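Local coordinates for sensor protein (Shewanella sp. W3-18-1, PDB 3MYF) that probably relays phosphoryl groups through its histidine-containing phosphotransfer (Hpt) domain, as part of a hybrid sensor histidine kinase in two-component signalling, at residues Gly67-Glu79 and Leu91-Val105. Residues are numbered along the deposited sequence; the frame is centred on the assembly and turned at random. Where two conformers were deposited one is given.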
loop_
_atom_site.group_PDB
_atom_site.type_symbol
_atom_site.label_atom_id
_atom_site.label_comp_id
_atom_site.label_asym_id
_atom_site.label_seq_id
_atom_site.Cartn_x
_atom_site.Cartn_y
_atom_site.Cartn_z
ATOM N N GLY A 67 10.150 8.207 3.600
ATOM C CA GLY A 67 11.120 9.297 3.455
ATOM C C GLY A 67 10.596 10.457 2.632
ATOM O O GLY A 67 11.240 10.900 1.673
ATOM N N VAL A 68 9.411 10.931 3.006
ATOM C CA VAL A 68 8.733 12.005 2.300
ATOM C C VAL A 68 8.423 13.149 3.276
ATOM O O VAL A 68 7.277 13.295 3.755
ATOM C CB VAL A 68 7.460 11.500 1.538
ATOM C CG1 VAL A 68 7.854 10.770 0.247
ATOM C CG2 VAL A 68 6.621 10.589 2.422
ATOM N N PRO A 69 9.446 13.970 3.582
ATOM C CA PRO A 69 9.294 14.907 4.698
ATOM C C PRO A 69 8.151 15.919 4.551
ATOM O O PRO A 69 7.453 16.177 5.524
ATOM C CB PRO A 69 10.656 15.624 4.757
ATOM C CG PRO A 69 11.613 14.626 4.132
ATOM C CD PRO A 69 10.812 14.004 3.020
ATOM N N THR A 70 7.976 16.487 3.358
ATOM C CA THR A 70 6.946 17.510 3.140
ATOM C C THR A 70 5.555 16.900 3.238
ATOM O O THR A 70 4.673 17.472 3.908
ATOM C CB THR A 70 7.164 18.288 1.816
ATOM O OG1 THR A 70 8.414 18.983 1.890
ATOM C CG2 THR A 70 6.048 19.315 1.569
ATOM N N THR A 71 5.382 15.729 2.621
ATOM C CA THR A 71 4.144 14.955 2.739
ATOM C C THR A 71 3.815 14.690 4.200
ATOM O O THR A 71 2.666 14.892 4.630
ATOM C CB THR A 71 4.243 13.624 1.969
ATOM O OG1 THR A 71 4.454 13.878 0.569
ATOM C CG2 THR A 71 2.997 12.801 2.121
ATOM N N GLN A 72 4.812 14.228 4.955
ATOM C CA GLN A 72 4.618 13.885 6.350
ATOM C C GLN A 72 4.111 15.081 7.151
ATOM O O GLN A 72 3.153 14.950 7.914
ATOM C CB GLN A 72 5.901 13.332 6.982
ATOM C CG GLN A 72 5.709 12.865 8.428
ATOM C CD GLN A 72 7.015 12.543 9.138
ATOM O OE1 GLN A 72 7.992 13.294 9.052
ATOM N NE2 GLN A 72 7.031 11.435 9.865
ATOM N N ARG A 73 4.754 16.235 6.951
ATOM C CA ARG A 73 4.410 17.456 7.660
ATOM C C ARG A 73 2.998 17.905 7.308
ATOM O O ARG A 73 2.184 18.217 8.192
ATOM C CB ARG A 73 5.396 18.568 7.314
ATOM C CG ARG A 73 4.972 19.944 7.834
ATOM C CD ARG A 73 6.042 20.961 7.601
ATOM N NE ARG A 73 6.206 21.298 6.192
ATOM C CZ ARG A 73 5.412 22.124 5.518
ATOM N NH1 ARG A 73 5.663 22.384 4.244
ATOM N NH2 ARG A 73 4.364 22.679 6.109
ATOM N N LEU A 74 2.721 17.952 6.008
ATOM C CA LEU A 74 1.407 18.413 5.532
ATOM C C LEU A 74 0.300 17.506 6.054
ATOM O O LEU A 74 -0.742 18.008 6.522
ATOM C CB LEU A 74 1.390 18.529 3.999
ATOM C CG LEU A 74 2.239 19.708 3.436
ATOM C CD1 LEU A 74 2.267 19.669 1.927
ATOM C CD2 LEU A 74 1.759 21.104 3.890
ATOM N N CYS A 75 0.529 16.189 6.018
ATOM C CA CYS A 75 -0.458 15.232 6.561
ATOM C C CYS A 75 -0.654 15.431 8.061
ATOM O O CYS A 75 -1.777 15.363 8.543
ATOM C CB CYS A 75 -0.093 13.777 6.252
ATOM S SG CYS A 75 -0.341 13.323 4.534
ATOM N N GLN A 76 0.432 15.705 8.784
ATOM C CA GLN A 76 0.336 15.964 10.220
ATOM C C GLN A 76 -0.541 17.201 10.520
ATOM O O GLN A 76 -1.436 17.114 11.358
ATOM C CB GLN A 76 1.725 16.108 10.857
ATOM C CG GLN A 76 1.750 16.014 12.385
ATOM C CD GLN A 76 1.281 17.282 13.096
ATOM O OE1 GLN A 76 1.479 18.411 12.613
ATOM N NE2 GLN A 76 0.662 17.099 14.266
ATOM N N GLU A 77 -0.269 18.325 9.847
ATOM C CA GLU A 77 -1.028 19.580 10.058
ATOM C C GLU A 77 -2.510 19.376 9.717
ATOM O O GLU A 77 -3.406 19.790 10.477
ATOM C CB GLU A 77 -0.494 20.693 9.155
ATOM C CG GLU A 77 0.934 21.175 9.386
ATOM C CD GLU A 77 1.435 22.006 8.207
ATOM O OE1 GLU A 77 2.576 22.498 8.274
ATOM O OE2 GLU A 77 0.688 22.153 7.198
ATOM N N ILE A 78 -2.754 18.729 8.578
ATOM C CA ILE A 78 -4.112 18.518 8.078
ATOM C C ILE A 78 -4.872 17.564 9.002
ATOM O O ILE A 78 -5.970 17.903 9.472
ATOM C CB ILE A 78 -4.140 18.035 6.594
ATOM C CG1 ILE A 78 -3.603 19.139 5.662
ATOM C CG2 ILE A 78 -5.569 17.670 6.177
ATOM C CD1 ILE A 78 -3.193 18.681 4.249
ATOM N N GLU A 79 -4.291 16.393 9.278
ATOM C CA GLU A 79 -4.914 15.433 10.191
ATOM C C GLU A 79 -5.225 16.027 11.557
ATOM O O GLU A 79 -6.353 15.893 12.018
ATOM C CB GLU A 79 -4.090 14.146 10.361
ATOM C CG GLU A 79 -4.778 13.105 11.249
ATOM C CD GLU A 79 -4.179 11.719 11.169
ATOM O OE1 GLU A 79 -3.156 11.523 10.474
ATOM O OE2 GLU A 79 -4.759 10.808 11.793
ATOM N N LEU A 91 -8.975 24.432 5.340
ATOM C CA LEU A 91 -7.685 23.783 5.125
ATOM C C LEU A 91 -7.306 23.746 3.657
ATOM O O LEU A 91 -6.313 23.112 3.293
ATOM C CB LEU A 91 -7.666 22.370 5.726
ATOM C CG LEU A 91 -7.722 22.276 7.247
ATOM C CD1 LEU A 91 -8.138 20.884 7.699
ATOM C CD2 LEU A 91 -6.403 22.675 7.869
ATOM N N GLU A 92 -8.080 24.443 2.821
ATOM C CA GLU A 92 -7.840 24.439 1.374
ATOM C C GLU A 92 -6.378 24.757 1.010
ATOM O O GLU A 92 -5.816 24.064 0.177
ATOM C CB GLU A 92 -8.814 25.356 0.610
ATOM C CG GLU A 92 -8.656 25.256 -0.913
ATOM C CD GLU A 92 -9.405 26.343 -1.687
ATOM O OE1 GLU A 92 -9.575 26.189 -2.922
ATOM O OE2 GLU A 92 -9.821 27.352 -1.067
ATOM N N PRO A 93 -5.770 25.804 1.627
ATOM C CA PRO A 93 -4.377 26.092 1.289
ATOM C C PRO A 93 -3.446 24.877 1.514
ATOM O O PRO A 93 -2.649 24.534 0.631
ATOM C CB PRO A 93 -4.024 27.255 2.236
ATOM C CG PRO A 93 -5.340 27.959 2.439
ATOM C CD PRO A 93 -6.305 26.810 2.574
ATOM N N GLU A 94 -3.569 24.224 2.665
ATOM C CA GLU A 94 -2.705 23.065 2.990
ATOM C C GLU A 94 -3.036 21.845 2.150
ATOM O O GLU A 94 -2.131 21.082 1.757
ATOM C CB GLU A 94 -2.793 22.702 4.484
ATOM C CG GLU A 94 -2.196 23.746 5.413
ATOM C CD GLU A 94 -3.211 24.738 5.976
ATOM O OE1 GLU A 94 -4.294 24.963 5.382
ATOM O OE2 GLU A 94 -2.900 25.318 7.025
ATOM N N ILE A 95 -4.323 21.652 1.852
ATOM C CA ILE A 95 -4.715 20.498 1.036
ATOM C C ILE A 95 -4.220 20.662 -0.395
ATOM O O ILE A 95 -3.706 19.696 -1.008
ATOM C CB ILE A 95 -6.235 20.242 1.107
ATOM C CG1 ILE A 95 -6.596 19.752 2.511
ATOM C CG2 ILE A 95 -6.667 19.252 0.021
ATOM C CD1 ILE A 95 -8.098 19.886 2.858
ATOM N N LEU A 96 -4.330 21.883 -0.922
ATOM C CA LEU A 96 -3.831 22.183 -2.272
ATOM C C LEU A 96 -2.316 22.002 -2.343
ATOM O O LEU A 96 -1.776 21.483 -3.342
ATOM C CB LEU A 96 -4.231 23.600 -2.738
ATOM C CG LEU A 96 -5.691 23.869 -3.149
ATOM C CD1 LEU A 96 -5.941 25.355 -3.447
ATOM C CD2 LEU A 96 -6.148 23.016 -4.346
ATOM N N GLU A 97 -1.631 22.449 -1.291
ATOM C CA GLU A 97 -0.195 22.282 -1.196
ATOM C C GLU A 97 0.135 20.789 -1.137
ATOM O O GLU A 97 1.124 20.342 -1.725
ATOM C CB GLU A 97 0.337 22.959 0.050
ATOM C CG GLU A 97 1.851 23.066 0.083
ATOM C CD GLU A 97 2.347 23.750 1.340
ATOM O OE1 GLU A 97 1.493 24.308 2.088
ATOM O OE2 GLU A 97 3.581 23.741 1.566
ATOM N N LEU A 98 -0.670 20.035 -0.398
ATOM C CA LEU A 98 -0.449 18.588 -0.316
ATOM C C LEU A 98 -0.631 17.904 -1.665
ATOM O O LEU A 98 0.192 17.041 -2.053
ATOM C CB LEU A 98 -1.325 17.923 0.730
ATOM C CG LEU A 98 -1.228 16.383 0.771
ATOM C CD1 LEU A 98 0.133 15.883 1.298
ATOM C CD2 LEU A 98 -2.367 15.866 1.628
ATOM N N LEU A 99 -1.689 18.275 -2.388
ATOM C CA LEU A 99 -1.925 17.674 -3.716
ATOM C C LEU A 99 -0.761 17.937 -4.651
ATOM O O LEU A 99 -0.309 17.030 -5.355
ATOM C CB LEU A 99 -3.221 18.206 -4.335
ATOM C CG LEU A 99 -4.496 17.651 -3.703
ATOM C CD1 LEU A 99 -5.715 18.460 -4.175
ATOM C CD2 LEU A 99 -4.651 16.173 -4.029
ATOM N N ASP A 100 -0.274 19.176 -4.662
ATOM C CA ASP A 100 0.873 19.538 -5.495
ATOM C C ASP A 100 2.097 18.687 -5.116
ATOM O O ASP A 100 2.837 18.210 -5.994
ATOM C CB ASP A 100 1.199 21.033 -5.339
ATOM C CG ASP A 100 2.356 21.465 -6.198
ATOM O OD1 ASP A 100 3.464 21.659 -5.658
ATOM O OD2 ASP A 100 2.172 21.596 -7.419
ATOM N N GLU A 101 2.301 18.512 -3.815
ATOM C CA GLU A 101 3.384 17.674 -3.309
ATOM C C GLU A 101 3.269 16.205 -3.739
ATOM O O GLU A 101 4.274 15.587 -4.051
ATOM C CB GLU A 101 3.510 17.798 -1.781
ATOM C CG GLU A 101 4.724 17.079 -1.145
ATOM C CD GLU A 101 6.086 17.601 -1.609
ATOM O OE1 GLU A 101 6.191 18.730 -2.136
ATOM O OE2 GLU A 101 7.074 16.877 -1.418
ATOM N N LEU A 102 2.052 15.655 -3.767
ATOM C CA LEU A 102 1.866 14.252 -4.170
ATOM C C LEU A 102 2.201 13.987 -5.634
ATOM O O LEU A 102 2.721 12.918 -5.972
ATOM C CB LEU A 102 0.470 13.752 -3.829
ATOM C CG LEU A 102 0.259 13.729 -2.320
ATOM C CD1 LEU A 102 -1.159 13.219 -2.001
ATOM C CD2 LEU A 102 1.332 12.887 -1.620
ATOM N N THR A 103 1.933 14.971 -6.490
ATOM C CA THR A 103 2.391 14.909 -7.868
ATOM C C THR A 103 3.925 14.796 -7.946
ATOM O O THR A 103 4.447 13.980 -8.709
ATOM C CB THR A 103 1.869 16.108 -8.695
ATOM O OG1 THR A 103 0.446 16.021 -8.795
ATOM C CG2 THR A 103 2.449 16.086 -10.112
ATOM N N LYS A 104 4.640 15.602 -7.160
ATOM C CA LYS A 104 6.114 15.525 -7.118
ATOM C C LYS A 104 6.614 14.209 -6.513
ATOM O O LYS A 104 7.666 13.690 -6.908
ATOM C CB LYS A 104 6.707 16.695 -6.328
ATOM C CG LYS A 104 6.437 18.074 -6.922
ATOM C CD LYS A 104 6.704 19.155 -5.883
ATOM C CE LYS A 104 6.450 20.528 -6.456
ATOM N NZ LYS A 104 6.445 21.556 -5.387
ATOM N N VAL A 105 5.886 13.699 -5.531
ATOM C CA VAL A 105 6.229 12.418 -4.878
ATOM C C VAL A 105 6.055 11.250 -5.853
ATOM O O VAL A 105 6.913 10.355 -5.908
ATOM C CB VAL A 105 5.404 12.186 -3.562
ATOM C CG1 VAL A 105 5.518 10.727 -3.065
ATOM C CG2 VAL A 105 5.881 13.138 -2.453
HETATM O O HOH W 1 7.040 14.816 0.314
HETATM O O HOH W 2 3.950 24.380 4.004
HETATM O O HOH W 3 1.573 24.473 4.953
#
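Two antiparallel helices of the Hpt helical bundle, 69-83 and 92-116, pack here through Leu74, Ile78 and Leu98. The axes of the short segments run 155° apart and approach to 9.8 Å. Leu98 is a knob in the hole formed by Thr71, Leu74, Cys75 and Ile78. Its CG lies anti to the backbone N (chi1 175°), which sets the branch against helix 69-83. Leu98 CD1 meets Leu74 CB at 4.0 Å, and Leu98 CD2 meets Ile78 CD1. Leu74 CD1 in turn rests on Leu98 CA at 3.7 Å. Thr71 is a knob in the other direction, among Leu98, Glu101, Leu102 and Val105. In helix 19-46, Ile40 touches Ile95 and Val37 touches Leu102.

Glu101 bends at chi2 (62°), and its carboxylate lies against Thr70 CB and CG2. Its OE2 takes a hydrogen bond from water 1, which accepts one from Thr71 N. Thr5 OG1 hydrogen-bonds to the same OE2. With an alanine in place of Glu101, water 1 and Thr5 would probably lose their carboxylate partner, and a gap would open beside Thr70.

Toward solvent, Arg73 is modelled in two conformers. In the one described, Arg73 NH2 bonds Glu77 OE1 at 2.8 Å, while the salt bridge from Arg73 NH1 to Glu97 OE2 is long. Deeper in, Ile78 CD1 sits 3.6 Å from Glu94 O.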